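Local coordinates for periplasmic binding protein (Roseiflexus sp. RS-1, PDB 5GJ3) that binds heme in the periplasm, here holding two heme molecules, and probably delivers it to a membrane transporter for uptake, at residues S10-I15 with D70-P75; G30-A35 with G49-L54; T65-D70 with V87-T92; K104-A109 with R120-V125. All blocks are in the same frame, centred on the assembly; numbering follows the deposited sequence.

Contact 1: S10-I15 with D70-P75. With ZN (zinc ion), chain D.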
loop_
_atom_site.group_PDB
_atom_site.type_symbol
_atom_site.label_atom_id
_atom_site.label_comp_id
_atom_site.label_asym_id
_atom_site.label_seq_id
_atom_site.Cartn_x
_atom_site.Cartn_y
_atom_site.Cartn_z
ATOM N N SER A 10 10.789 -1.608 13.622
ATOM C CA SER A 10 9.839 -0.887 12.792
ATOM C C SER A 10 8.498 -1.658 12.782
ATOM O O SER A 10 8.452 -2.874 12.472
ATOM C CB SER A 10 10.410 -0.734 11.402
ATOM O OG SER A 10 9.389 -0.221 10.561
ATOM N N LEU A 11 7.404 -0.975 13.107
ATOM C CA LEU A 11 6.122 -1.656 13.301
ATOM C C LEU A 11 5.244 -1.894 12.025
ATOM O O LEU A 11 4.257 -2.643 12.090
ATOM C CB LEU A 11 5.279 -0.926 14.388
ATOM C CG LEU A 11 6.021 -0.706 15.727
ATOM C CD1 LEU A 11 5.073 0.048 16.640
ATOM C CD2 LEU A 11 6.386 -2.063 16.342
ATOM N N ASN A 12 5.583 -1.251 10.924
ATOM C CA ASN A 12 4.734 -1.326 9.733
ATOM C C ASN A 12 5.604 -1.474 8.521
ATOM O O ASN A 12 6.684 -0.882 8.453
ATOM C CB ASN A 12 3.840 -0.077 9.556
ATOM C CG ASN A 12 3.074 0.235 10.787
ATOM O OD1 ASN A 12 3.551 0.944 11.673
ATOM N ND2 ASN A 12 1.921 -0.370 10.913
ATOM N N GLY A 13 5.135 -2.276 7.558
ATOM C CA GLY A 13 5.875 -2.441 6.299
ATOM C C GLY A 13 6.262 -1.191 5.541
ATOM O O GLY A 13 7.363 -1.121 5.009
ATOM N N ASP A 14 5.373 -0.181 5.480
ATOM C CA ASP A 14 5.693 1.070 4.797
ATOM C C ASP A 14 6.744 1.982 5.514
ATOM O O ASP A 14 7.617 2.629 4.870
ATOM C CB ASP A 14 4.400 1.855 4.473
ATOM C CG ASP A 14 3.530 2.169 5.707
ATOM O OD1 ASP A 14 3.642 1.492 6.768
ATOM O OD2 ASP A 14 2.689 3.108 5.610
ATOM N N ILE A 15 6.702 1.986 6.852
ATOM C CA ILE A 15 7.750 2.639 7.666
ATOM C C ILE A 15 9.115 1.958 7.462
ATOM O O ILE A 15 10.132 2.628 7.225
ATOM C CB ILE A 15 7.337 2.599 9.141
ATOM C CG1 ILE A 15 5.989 3.333 9.281
ATOM C CG2 ILE A 15 8.437 3.235 9.991
ATOM C CD1 ILE A 15 6.015 4.799 8.845
ATOM N N ASP A 70 3.224 3.583 12.431
ATOM C CA ASP A 70 2.223 4.586 12.149
ATOM C C ASP A 70 0.909 4.053 12.681
ATOM O O ASP A 70 0.892 3.025 13.421
ATOM C CB ASP A 70 2.214 4.950 10.664
ATOM C CG ASP A 70 1.751 3.807 9.772
ATOM O OD1 ASP A 70 1.017 2.880 10.197
ATOM O OD2 ASP A 70 2.132 3.848 8.598
ATOM N N GLU A 71 -0.175 4.760 12.401
ATOM C CA GLU A 71 -1.471 4.481 13.035
ATOM C C GLU A 71 -2.036 3.075 12.812
ATOM O O GLU A 71 -2.899 2.671 13.576
ATOM C CB GLU A 71 -2.545 5.542 12.662
ATOM C CG GLU A 71 -2.884 5.579 11.171
ATOM C CD GLU A 71 -3.953 6.626 10.828
ATOM O OE1 GLU A 71 -3.640 7.799 10.461
ATOM O OE2 GLU A 71 -5.140 6.265 10.946
ATOM N N ALA A 72 -1.569 2.337 11.800
ATOM C CA ALA A 72 -1.974 0.938 11.636
ATOM C C ALA A 72 -1.406 0.000 12.719
ATOM O O ALA A 72 -1.937 -1.105 12.891
ATOM C CB ALA A 72 -1.625 0.398 10.243
ATOM N N ALA A 73 -0.357 0.420 13.446
ATOM C CA ALA A 73 0.291 -0.445 14.413
ATOM C C ALA A 73 -0.624 -0.707 15.585
ATOM O O ALA A 73 -1.230 0.213 16.153
ATOM C CB ALA A 73 1.612 0.194 14.941
ATOM N N GLY A 74 -0.690 -1.963 15.996
ATOM C CA GLY A 74 -1.478 -2.345 17.176
ATOM C C GLY A 74 -1.237 -3.788 17.615
ATOM O O GLY A 74 -0.488 -4.524 16.965
ATOM N N PRO A 75 -1.977 -4.247 18.655
ATOM C CA PRO A 75 -3.075 -3.540 19.327
ATOM C C PRO A 75 -2.611 -2.463 20.308
ATOM O O PRO A 75 -1.412 -2.458 20.712
ATOM C CB PRO A 75 -3.760 -4.647 20.141
ATOM C CG PRO A 75 -2.653 -5.641 20.400
ATOM C CD PRO A 75 -1.888 -5.658 19.084
HETATM ZN ZN ZN D . 1.208 2.815 7.110
HETATM O O HOH W 1 0.707 1.058 7.792
#

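Contact 2: G30-A35 with G49-L54. With HEM (protoporphyrin IX containing Fe), chain B.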
loop_
_atom_site.group_PDB
_atom_site.type_symbol
_atom_site.label_atom_id
_atom_site.label_comp_id
_atom_site.label_asym_id
_atom_site.label_seq_id
_atom_site.Cartn_x
_atom_site.Cartn_y
_atom_site.Cartn_z
ATOM N N GLY A 30 14.326 -5.563 13.769
ATOM C CA GLY A 30 13.086 -6.351 13.841
ATOM C C GLY A 30 12.044 -5.683 12.984
ATOM O O GLY A 30 12.005 -4.442 12.922
ATOM N N VAL A 31 11.243 -6.502 12.295
ATOM C CA VAL A 31 10.175 -5.983 11.405
ATOM C C VAL A 31 8.893 -6.776 11.557
ATOM O O VAL A 31 8.908 -7.904 12.044
ATOM C CB VAL A 31 10.578 -6.020 9.915
ATOM C CG1 VAL A 31 11.713 -5.039 9.642
ATOM C CG2 VAL A 31 10.895 -7.458 9.440
ATOM N N ASP A 32 7.782 -6.199 11.100
ATOM C CA ASP A 32 6.517 -6.922 11.109
ATOM C C ASP A 32 6.343 -7.729 9.794
ATOM O O ASP A 32 7.078 -7.498 8.801
ATOM C CB ASP A 32 5.341 -5.949 11.325
ATOM C CG ASP A 32 4.782 -5.425 9.989
ATOM O OD1 ASP A 32 5.414 -4.523 9.383
ATOM O OD2 ASP A 32 3.716 -5.944 9.545
ATOM N N SER A 33 5.384 -8.678 9.814
ATOM C CA SER A 33 4.981 -9.543 8.644
ATOM C C SER A 33 4.741 -8.832 7.337
ATOM O O SER A 33 4.947 -9.408 6.273
ATOM C CB SER A 33 3.647 -10.245 8.946
ATOM O OG SER A 33 3.827 -11.146 9.983
ATOM N N SER A 34 4.239 -7.600 7.383
ATOM C CA SER A 34 3.941 -6.884 6.131
ATOM C C SER A 34 5.187 -6.208 5.538
ATOM O O SER A 34 5.100 -5.521 4.518
ATOM C CB SER A 34 2.827 -5.835 6.345
ATOM O OG SER A 34 3.361 -4.725 7.072
ATOM N N ALA A 35 6.341 -6.330 6.188
ATOM C CA ALA A 35 7.517 -5.618 5.717
ATOM C C ALA A 35 8.227 -6.458 4.663
ATOM O O ALA A 35 9.169 -7.184 4.982
ATOM C CB ALA A 35 8.492 -5.264 6.880
ATOM N N GLY A 49 5.651 -10.056 14.489
ATOM C CA GLY A 49 4.204 -10.338 14.391
ATOM C C GLY A 49 3.635 -9.478 13.271
ATOM O O GLY A 49 4.382 -8.717 12.653
ATOM N N TYR A 50 2.331 -9.589 12.991
ATOM C CA TYR A 50 1.693 -8.706 11.984
ATOM C C TYR A 50 1.478 -7.259 12.582
ATOM O O TYR A 50 1.209 -7.126 13.760
ATOM C CB TYR A 50 0.374 -9.327 11.459
ATOM C CG TYR A 50 -0.359 -8.425 10.469
ATOM C CD1 TYR A 50 0.247 -8.012 9.288
ATOM C CD2 TYR A 50 -1.628 -7.933 10.773
ATOM C CE1 TYR A 50 -0.388 -7.118 8.415
ATOM C CE2 TYR A 50 -2.305 -7.054 9.895
ATOM C CZ TYR A 50 -1.674 -6.651 8.727
ATOM O OH TYR A 50 -2.329 -5.767 7.879
ATOM N N GLN A 51 1.611 -6.225 11.760
ATOM C CA GLN A 51 1.464 -4.801 12.210
ATOM C C GLN A 51 0.284 -4.480 13.127
ATOM O O GLN A 51 0.423 -3.639 14.005
ATOM C CB GLN A 51 1.494 -3.820 11.015
ATOM C CG GLN A 51 0.261 -3.903 10.076
ATOM C CD GLN A 51 0.493 -3.158 8.771
ATOM O OE1 GLN A 51 1.270 -2.172 8.714
ATOM N NE2 GLN A 51 -0.163 -3.625 7.710
ATOM N N ARG A 52 -0.858 -5.163 12.952
ATOM C CA ARG A 52 -2.062 -4.941 13.787
ATOM C C ARG A 52 -2.184 -5.965 14.893
ATOM O O ARG A 52 -3.118 -5.926 15.674
ATOM C CB ARG A 52 -3.332 -5.063 12.920
ATOM C CG ARG A 52 -3.400 -4.026 11.798
ATOM C CD ARG A 52 -4.807 -3.986 11.189
ATOM N NE ARG A 52 -5.102 -2.704 10.532
ATOM C CZ ARG A 52 -4.476 -2.226 9.448
ATOM N NH1 ARG A 52 -3.469 -2.887 8.867
ATOM N NH2 ARG A 52 -4.845 -1.064 8.933
ATOM N N ARG A 53 -1.233 -6.890 14.965
ATOM C CA ARG A 53 -1.301 -7.948 15.972
ATOM C C ARG A 53 0.132 -8.170 16.521
ATOM O O ARG A 53 0.665 -9.302 16.559
ATOM C CB ARG A 53 -1.959 -9.240 15.328
ATOM C CG ARG A 53 -2.807 -10.080 16.314
ATOM C CD ARG A 53 -3.584 -11.267 15.675
ATOM N NE ARG A 53 -2.645 -12.264 15.184
ATOM C CZ ARG A 53 -2.223 -12.332 13.926
ATOM N NH1 ARG A 53 -2.662 -11.436 13.036
ATOM N NH2 ARG A 53 -1.334 -13.271 13.553
ATOM N N LEU A 54 0.757 -7.064 16.943
ATOM C CA LEU A 54 2.168 -7.088 17.299
ATOM C C LEU A 54 2.431 -7.774 18.606
ATOM O O LEU A 54 1.688 -7.594 19.541
ATOM C CB LEU A 54 2.712 -5.623 17.364
ATOM C CG LEU A 54 2.742 -4.954 15.970
ATOM C CD1 LEU A 54 2.754 -3.441 16.205
ATOM C CD2 LEU A 54 3.915 -5.339 15.119
HETATM C CHA HEM B . -3.694 -9.366 7.602
HETATM C CHB HEM B . -0.385 -7.190 4.776
HETATM C CHC HEM B . -3.310 -3.271 4.892
HETATM C CHD HEM B . -6.267 -5.335 8.141
HETATM C C1A HEM B . -2.600 -9.113 6.811
HETATM C C2A HEM B . -1.561 -10.050 6.614
HETATM C C3A HEM B . -0.594 -9.473 5.845
HETATM C C4A HEM B . -1.063 -8.154 5.536
HETATM C CMA HEM B . 0.724 -10.113 5.398
HETATM C CAA HEM B . -1.554 -11.445 7.227
HETATM C CBA HEM B . -1.186 -11.262 8.723
HETATM C CGA HEM B . -1.579 -12.428 9.599
HETATM O O1A HEM B . -2.396 -13.254 9.182
HETATM O O2A HEM B . -1.132 -12.577 10.764
HETATM C C1B HEM B . -0.932 -5.912 4.520
HETATM C C2B HEM B . -0.365 -4.929 3.639
HETATM C C3B HEM B . -1.201 -3.836 3.649
HETATM C C4B HEM B . -2.283 -4.172 4.593
HETATM C CMB HEM B . 0.883 -5.087 2.801
HETATM C CAB HEM B . -1.105 -2.536 2.934
HETATM C CBB HEM B . 0.088 -2.068 2.519
HETATM C C1C HEM B . -4.386 -3.474 5.720
HETATM C C2C HEM B . -5.501 -2.619 5.846
HETATM C C3C HEM B . -6.358 -3.217 6.788
HETATM C C4C HEM B . -5.747 -4.454 7.198
HETATM C CMC HEM B . -5.661 -1.305 5.091
HETATM C CAC HEM B . -7.663 -2.718 7.310
HETATM C CBC HEM B . -8.256 -1.618 6.841
HETATM C C1D HEM B . -5.769 -6.632 8.192
HETATM C C2D HEM B . -6.444 -7.646 9.030
HETATM C C3D HEM B . -5.739 -8.769 8.886
HETATM C C4D HEM B . -4.637 -8.427 7.962
HETATM C CMD HEM B . -7.704 -7.455 9.872
HETATM C CAD HEM B . -5.998 -10.106 9.563
HETATM C CBD HEM B . -4.910 -10.201 10.702
HETATM C CGD HEM B . -5.274 -9.574 12.042
HETATM O O1D HEM B . -6.472 -9.402 12.363
HETATM O O2D HEM B . -4.403 -9.246 12.900
HETATM N NA HEM B . -2.258 -7.945 6.222
HETATM N NB HEM B . -2.021 -5.391 5.088
HETATM N NC HEM B . -4.538 -4.562 6.543
HETATM N ND HEM B . -4.640 -7.120 7.587
HETATM FE FE HEM B . -3.357 -6.283 6.407
#

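Contact 3: T65-D70 with V87-T92. With ZN (zinc ion), chain D.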
loop_
_atom_site.group_PDB
_atom_site.type_symbol
_atom_site.label_atom_id
_atom_site.label_comp_id
_atom_site.label_asym_id
_atom_site.label_seq_id
_atom_site.Cartn_x
_atom_site.Cartn_y
_atom_site.Cartn_z
ATOM N N THR A 65 16.464 0.425 20.756
ATOM C CA THR A 65 16.721 1.775 21.275
ATOM C C THR A 65 15.554 2.653 20.775
ATOM O O THR A 65 15.254 3.727 21.305
ATOM C CB THR A 65 18.037 2.369 20.704
ATOM O OG1 THR A 65 17.926 2.484 19.273
ATOM C CG2 THR A 65 19.255 1.495 21.056
ATOM N N LEU A 66 14.876 2.194 19.735
ATOM C CA LEU A 66 13.772 2.988 19.191
ATOM C C LEU A 66 12.733 2.080 18.515
ATOM O O LEU A 66 13.092 1.181 17.702
ATOM C CB LEU A 66 14.274 3.994 18.155
ATOM C CG LEU A 66 13.295 4.802 17.298
ATOM C CD1 LEU A 66 12.508 5.839 18.145
ATOM C CD2 LEU A 66 14.095 5.477 16.172
ATOM N N VAL A 67 11.466 2.392 18.765
ATOM C CA VAL A 67 10.373 1.708 18.071
ATOM C C VAL A 67 9.553 2.739 17.367
ATOM O O VAL A 67 9.113 3.710 17.989
ATOM C CB VAL A 67 9.486 0.917 19.077
ATOM C CG1 VAL A 67 8.280 0.273 18.402
ATOM C CG2 VAL A 67 10.338 -0.151 19.824
ATOM N N ILE A 68 9.347 2.531 16.063
ATOM C CA ILE A 68 8.693 3.475 15.230
ATOM C C ILE A 68 7.599 2.793 14.368
ATOM O O ILE A 68 7.802 1.681 13.859
ATOM C CB ILE A 68 9.749 4.268 14.403
ATOM C CG1 ILE A 68 9.134 5.415 13.644
ATOM C CG2 ILE A 68 10.506 3.435 13.353
ATOM C CD1 ILE A 68 10.211 6.329 13.042
ATOM N N GLY A 69 6.465 3.466 14.191
ATOM C CA GLY A 69 5.344 2.869 13.384
ATOM C C GLY A 69 4.338 3.962 13.030
ATOM O O GLY A 69 4.585 5.159 13.266
ATOM N N ASP A 70 3.224 3.583 12.431
ATOM C CA ASP A 70 2.223 4.586 12.149
ATOM C C ASP A 70 0.909 4.053 12.681
ATOM O O ASP A 70 0.892 3.025 13.421
ATOM C CB ASP A 70 2.214 4.950 10.664
ATOM C CG ASP A 70 1.751 3.807 9.772
ATOM O OD1 ASP A 70 1.017 2.880 10.197
ATOM O OD2 ASP A 70 2.132 3.848 8.598
ATOM N N VAL A 87 10.958 2.015 26.552
ATOM C CA VAL A 87 11.612 2.092 25.189
ATOM C C VAL A 87 11.058 3.251 24.353
ATOM O O VAL A 87 9.798 3.387 24.210
ATOM C CB VAL A 87 11.402 0.758 24.420
ATOM C CG1 VAL A 87 12.008 0.836 23.007
ATOM C CG2 VAL A 87 12.014 -0.388 25.214
ATOM N N PRO A 88 11.934 4.132 23.817
ATOM C CA PRO A 88 11.377 5.224 23.014
ATOM C C PRO A 88 10.472 4.740 21.885
ATOM O O PRO A 88 10.833 3.854 21.119
ATOM C CB PRO A 88 12.616 5.890 22.399
ATOM C CG PRO A 88 13.693 5.661 23.435
ATOM C CD PRO A 88 13.400 4.278 23.986
ATOM N N LEU A 89 9.330 5.405 21.743
ATOM C CA LEU A 89 8.333 4.982 20.764
ATOM C C LEU A 89 7.775 6.239 20.088
ATOM O O LEU A 89 7.546 7.287 20.779
ATOM C CB LEU A 89 7.206 4.251 21.538
ATOM C CG LEU A 89 5.896 4.007 20.758
ATOM C CD1 LEU A 89 6.122 2.999 19.676
ATOM C CD2 LEU A 89 4.842 3.506 21.746
ATOM N N ALA A 90 7.601 6.189 18.757
ATOM C CA ALA A 90 6.847 7.265 18.097
ATOM C C ALA A 90 5.925 6.659 17.035
ATOM O O ALA A 90 6.293 5.669 16.384
ATOM C CB ALA A 90 7.800 8.235 17.451
ATOM N N ILE A 91 4.744 7.242 16.885
ATOM C CA ILE A 91 3.758 6.759 15.941
ATOM C C ILE A 91 3.286 7.963 15.125
ATOM O O ILE A 91 2.995 9.001 15.687
ATOM C CB ILE A 91 2.515 6.170 16.658
ATOM C CG1 ILE A 91 2.891 4.903 17.474
ATOM C CG2 ILE A 91 1.336 5.879 15.655
ATOM C CD1 ILE A 91 3.369 3.744 16.607
ATOM N N THR A 92 3.235 7.816 13.806
ATOM C CA THR A 92 2.725 8.871 12.946
ATOM C C THR A 92 1.352 8.559 12.298
ATOM O O THR A 92 0.917 7.405 12.232
ATOM C CB THR A 92 3.760 9.164 11.832
ATOM O OG1 THR A 92 3.459 10.432 11.240
ATOM C CG2 THR A 92 3.752 8.044 10.762
HETATM ZN ZN ZN D . 1.208 2.815 7.110
HETATM O O HOH W 1 0.707 1.058 7.792
#

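Contact 4: K104-A109 with R120-V125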
loop_
_atom_site.group_PDB
_atom_site.type_symbol
_atom_site.label_atom_id
_atom_site.label_comp_id
_atom_site.label_asym_id
_atom_site.label_seq_id
_atom_site.Cartn_x
_atom_site.Cartn_y
_atom_site.Cartn_z
ATOM N N LYS A 104 5.106 10.766 6.125
ATOM C CA LYS A 104 5.760 9.624 6.779
ATOM C C LYS A 104 7.281 9.687 6.627
ATOM O O LYS A 104 8.059 9.299 7.563
ATOM C CB LYS A 104 5.208 8.293 6.242
ATOM C CG LYS A 104 3.762 8.031 6.715
ATOM C CD LYS A 104 3.228 6.674 6.205
ATOM C CE LYS A 104 2.981 6.615 4.732
ATOM N NZ LYS A 104 2.295 5.330 4.265
ATOM N N ILE A 105 7.704 10.174 5.457
ATOM C CA ILE A 105 9.153 10.321 5.204
ATOM C C ILE A 105 9.776 11.319 6.175
ATOM O O ILE A 105 10.802 10.999 6.798
ATOM C CB ILE A 105 9.465 10.682 3.731
ATOM C CG1 ILE A 105 9.202 9.462 2.825
ATOM C CG2 ILE A 105 10.919 11.164 3.568
ATOM C CD1 ILE A 105 8.972 9.880 1.389
ATOM N N ARG A 106 9.143 12.498 6.333
ATOM C CA ARG A 106 9.640 13.499 7.308
ATOM C C ARG A 106 9.636 12.999 8.750
ATOM O O ARG A 106 10.567 13.303 9.541
ATOM C CB ARG A 106 8.867 14.831 7.190
ATOM C CG ARG A 106 9.052 15.479 5.812
ATOM C CD ARG A 106 8.310 16.821 5.682
ATOM N NE ARG A 106 8.966 17.580 4.629
ATOM C CZ ARG A 106 8.425 17.906 3.446
ATOM N NH1 ARG A 106 7.161 17.601 3.155
ATOM N NH2 ARG A 106 9.147 18.598 2.556
ATOM N N PHE A 107 8.601 12.220 9.100
ATOM C CA PHE A 107 8.484 11.644 10.445
ATOM C C PHE A 107 9.664 10.689 10.751
ATOM O O PHE A 107 10.327 10.809 11.800
ATOM C CB PHE A 107 7.135 10.940 10.591
ATOM C CG PHE A 107 7.102 9.847 11.638
ATOM C CD1 PHE A 107 6.986 10.171 12.997
ATOM C CD2 PHE A 107 7.076 8.497 11.249
ATOM C CE1 PHE A 107 6.879 9.149 13.984
ATOM C CE2 PHE A 107 6.950 7.481 12.194
ATOM C CZ PHE A 107 6.851 7.797 13.602
ATOM N N VAL A 108 9.949 9.792 9.826
ATOM C CA VAL A 108 11.043 8.829 10.028
ATOM C C VAL A 108 12.378 9.587 10.040
ATOM O O VAL A 108 13.272 9.314 10.902
ATOM C CB VAL A 108 11.058 7.718 8.968
ATOM C CG1 VAL A 108 12.315 6.822 9.126
ATOM C CG2 VAL A 108 9.796 6.831 9.066
ATOM N N ALA A 109 12.534 10.525 9.111
ATOM C CA ALA A 109 13.809 11.267 9.042
ATOM C C ALA A 109 14.125 12.021 10.336
ATOM O O ALA A 109 15.310 12.043 10.765
ATOM C CB ALA A 109 13.869 12.226 7.849
ATOM N N ARG A 120 15.300 15.582 0.884
ATOM C CA ARG A 120 15.727 15.041 -0.392
ATOM C C ARG A 120 14.818 13.866 -0.834
ATOM O O ARG A 120 14.324 13.897 -1.937
ATOM C CB ARG A 120 17.208 14.614 -0.297
ATOM C CG ARG A 120 17.946 14.346 -1.601
ATOM C CD ARG A 120 19.100 13.332 -1.408
ATOM N NE ARG A 120 20.105 13.748 -0.411
ATOM C CZ ARG A 120 20.899 12.922 0.286
ATOM N NH1 ARG A 120 20.821 11.605 0.131
ATOM N NH2 ARG A 120 21.769 13.411 1.163
ATOM N N LEU A 121 14.597 12.839 -0.007
ATOM C CA LEU A 121 13.633 11.773 -0.366
ATOM C C LEU A 121 12.184 12.269 -0.630
ATOM O O LEU A 121 11.559 11.848 -1.621
ATOM C CB LEU A 121 13.651 10.658 0.673
ATOM C CG LEU A 121 12.912 9.382 0.293
ATOM C CD1 LEU A 121 13.397 8.835 -1.064
ATOM C CD2 LEU A 121 13.032 8.331 1.396
ATOM N N ALA A 122 11.631 13.124 0.240
ATOM C CA ALA A 122 10.261 13.633 0.056
ATOM C C ALA A 122 10.128 14.417 -1.269
ATOM O O ALA A 122 9.137 14.255 -1.961
ATOM C CB ALA A 122 9.819 14.530 1.206
ATOM N N ALA A 123 11.112 15.272 -1.576
ATOM C CA ALA A 123 11.133 16.101 -2.814
ATOM C C ALA A 123 11.123 15.191 -4.058
ATOM O O ALA A 123 10.431 15.481 -5.012
ATOM C CB ALA A 123 12.363 17.003 -2.821
ATOM N N GLN A 124 11.888 14.101 -4.021
ATOM C CA GLN A 124 11.902 13.133 -5.103
ATOM C C GLN A 124 10.582 12.369 -5.247
ATOM O O GLN A 124 10.105 12.154 -6.363
ATOM C CB GLN A 124 13.061 12.156 -4.908
ATOM C CG GLN A 124 13.244 11.124 -6.017
ATOM C CD GLN A 124 13.486 11.710 -7.423
ATOM O OE1 GLN A 124 14.037 12.826 -7.592
ATOM N NE2 GLN A 124 13.089 10.941 -8.458
ATOM N N VAL A 125 10.016 11.913 -4.124
ATOM C CA VAL A 125 8.750 11.207 -4.153
ATOM C C VAL A 125 7.672 12.129 -4.723
ATOM O O VAL A 125 6.940 11.714 -5.621
ATOM C CB VAL A 125 8.386 10.603 -2.780
ATOM C CG1 VAL A 125 7.003 9.981 -2.818
ATOM C CG2 VAL A 125 9.430 9.548 -2.395
#

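Contact 1: S10-I15 with D70-P75
D14 and D70 reach toward each other tip to tip and share a zinc ion. D14 OD2 sits 2.1 Å from the metal and D70 OD2 sits 2.0 Å from it, with the two carboxylate planes turned 72° apart. A water 1.9 Å from the zinc also lies within hydrogen-bonding range of D14 OD1 and D70 OD1, and D94 completes the site. CG of each aspartate stands between the backbone N and the carbonyl carbon (chi1 57° in D14, 67° in D70), which sets both CG atoms close to the zinc.

The next shell holds D70 in place. Its backbone N donates to N12 OD1 over 2.8 Å, approaching from above the plane of the amide. The N12 amide stacks against the D70 carboxylate, N12 CG lying 3.4 Å from D70 OD1. That same OD1 accepts from A72 N at 3.1 Å, an Asx turn built into the type I turn that runs from D70 to A73. N12 ND2 donates to Q51 OE1, so the amide ties three parts of the chain together. An alanine in place of N12 would probably leave D70 N without this acceptor and Q51 OE1 without this donor, setting the D70 loop freer to shift. A73 CB meets L11 CD1 at 3.9 Å, and CG1 and CD1 of I15 lie near D70 OD2.

Two carboxylates this close would be expected to repel. The zinc, together with K104, whose NZ bonds to D14 OD2, probably offsets that charge in this buried place.

Contact 2: G30-A35 with G49-L54
S33 N donates to G49 O at 3.0 Å, bringing the turn D32-A35 against G49 and Y50, where the S33 and Y50 CA atoms come within 4.8 Å. At the backbone angles of G49 (phi 112°, psi 179°) a CB would jam against the carbonyl O of the residue before, which calls for glycine.

D32 OD2 takes the S34 hydroxyl on its syn lone pair at 2.8 Å, and S34 N from above the carboxylate plane, the latter closing an Asx turn; Q51 N adds a weak bond. An alanine in place of D32 would probably leave S34 N and the S34 hydroxyl without this acceptor and let the turn drift from Q51.

Y50 holds one of the two hemes: its OH binds the iron at 1.9 Å. One face of its ring lies toward the porphyrin, while Q51 CG lies over the opposite face, toward the rim, put there by its position between the backbone N and the carbonyl carbon (chi1 69°). S33 CB and S34 CB stand at the ring edge. Q51 NE2 donates to Y50 OH at 3.1 Å, in the plane of its amide, and R52 NH1 adds a weak bond; both would be expected to draw charge from the ligating oxygen. N12 fixes the other end of the Q51 amide. R52 also lays one face of its guanidinium on the porphyrin, and R53 NH1 grips both propionates, O2D at 2.8 Å and O2A at 3.0 Å.

A tyrosine on the iron, with arginines flanking it, marks this as a heme pocket like those of the periplasmic heme-binding proteins ShuT and PhuT.

Contact 3: T65-D70 with V87-T92
V67 and L89 lie side by side in neighbouring parallel strands, 66-70 and 89-92, whose axes approach to 4.5 Å at an angle of 15°. Four backbone bonds make the ladder. V67 N donates to P88 O at 2.8 Å and V67 O accepts from A90 N at 3.0 Å, so V67 bonds to the residues flanking L89; G69 does the same around I91, through A90 O and T92 N. Weaker CA-H...O contacts fill in, such as L89 CA to V67 O at 3.2 Å.

The apolar contacts fall on two faces. On the face of V67, L89 and I91, V67 CG1 touches L89 CD1 at 3.7 Å. V67 CG2 meets V87 CG1 at the same distance, the two side chains crossing at about a right angle. I91 folds CD1 back over G69, 3.7 Å from G69 C, where a side chain on the glycine would be tight. Helix 76-84, which links the strands in a beta-alpha-beta unit, packs on L89 through I82 and R83. On the other face T92 CG2, set between the backbone N and the carbonyl carbon, reaches D70 CB at 3.5 Å, and F107 of helix 100-111 covers I68, A90 and T92.

D70 ends the strand with a charged side chain. The last ladder bond, at G69, and the T92 methyl place its base, an arrangement consistent with the sheet fixing where the carboxylate meets the zinc.

Contact 4: K104-A109 with R120-V125
I105 splits its two branches over L121, A122 and V125, and its torsions set the split. CG1 is anti to the carbonyl carbon (chi1 -71°) and the chain runs on extended, so CD1 lands 3.8 Å from V125 CG2. CG2, anti to the backbone N, drops beside the opposing helix instead, 3.9 Å from A122 N and 4.0 Å from L121 CB. I105 and L121 meet at about a right angle.

A122 is the residue opposite I105, with their CA atoms 6.2 Å apart; the segment axes, nearly antiparallel at 169°, approach to 9.4 Å. The A122 methyl also sits over the centre of one face of the R106 guanidinium, with R106 CZ 4.3 Å from A122 CB. R106 spans the exposed edge of the interface. Its guanidinium is held by a salt bridge from NH2 to E119 and by a bond from NH1 to Q102, one on each helix, which ties R106 to both helices.

Helix 100-111 lies between the sheet and helix 115-136. V108 packs on I68 of strand 66-70 and on I18 and I19 of helix 13-21, F107 also faces the sheet, and K104 NZ reaches D14 and D94 at the zinc. Helix 115-136 packs on the outer side, with L121 also meeting A21 and L22, V125 meeting P248, and the chain continuing toward the second lobe's sheet.

Overall arrangement
Contacts 1, 2 and 3 cluster in the lobe built on the parallel sheet 28-31, 8-10, 66-70, 89-92. Contact 1 lies about 7 Å from contact 2 and about 9 Å from contact 3, centre to centre; contacts 2 and 3 are about 14 Å apart. Contact 2 is nested within the chain loop that contact 1 closes, while contacts 1 and 3 interlock through D70 and the shared zinc. Contact 4 follows in sequence, about 17 Å from contacts 1 and 3 and about 22 Å from contact 2, which it does not touch. K104 joins it to contact 1 and F107 to contact 3. Contact 1, with the zinc, thus lies between the heme-binding loops and the sheet and helices.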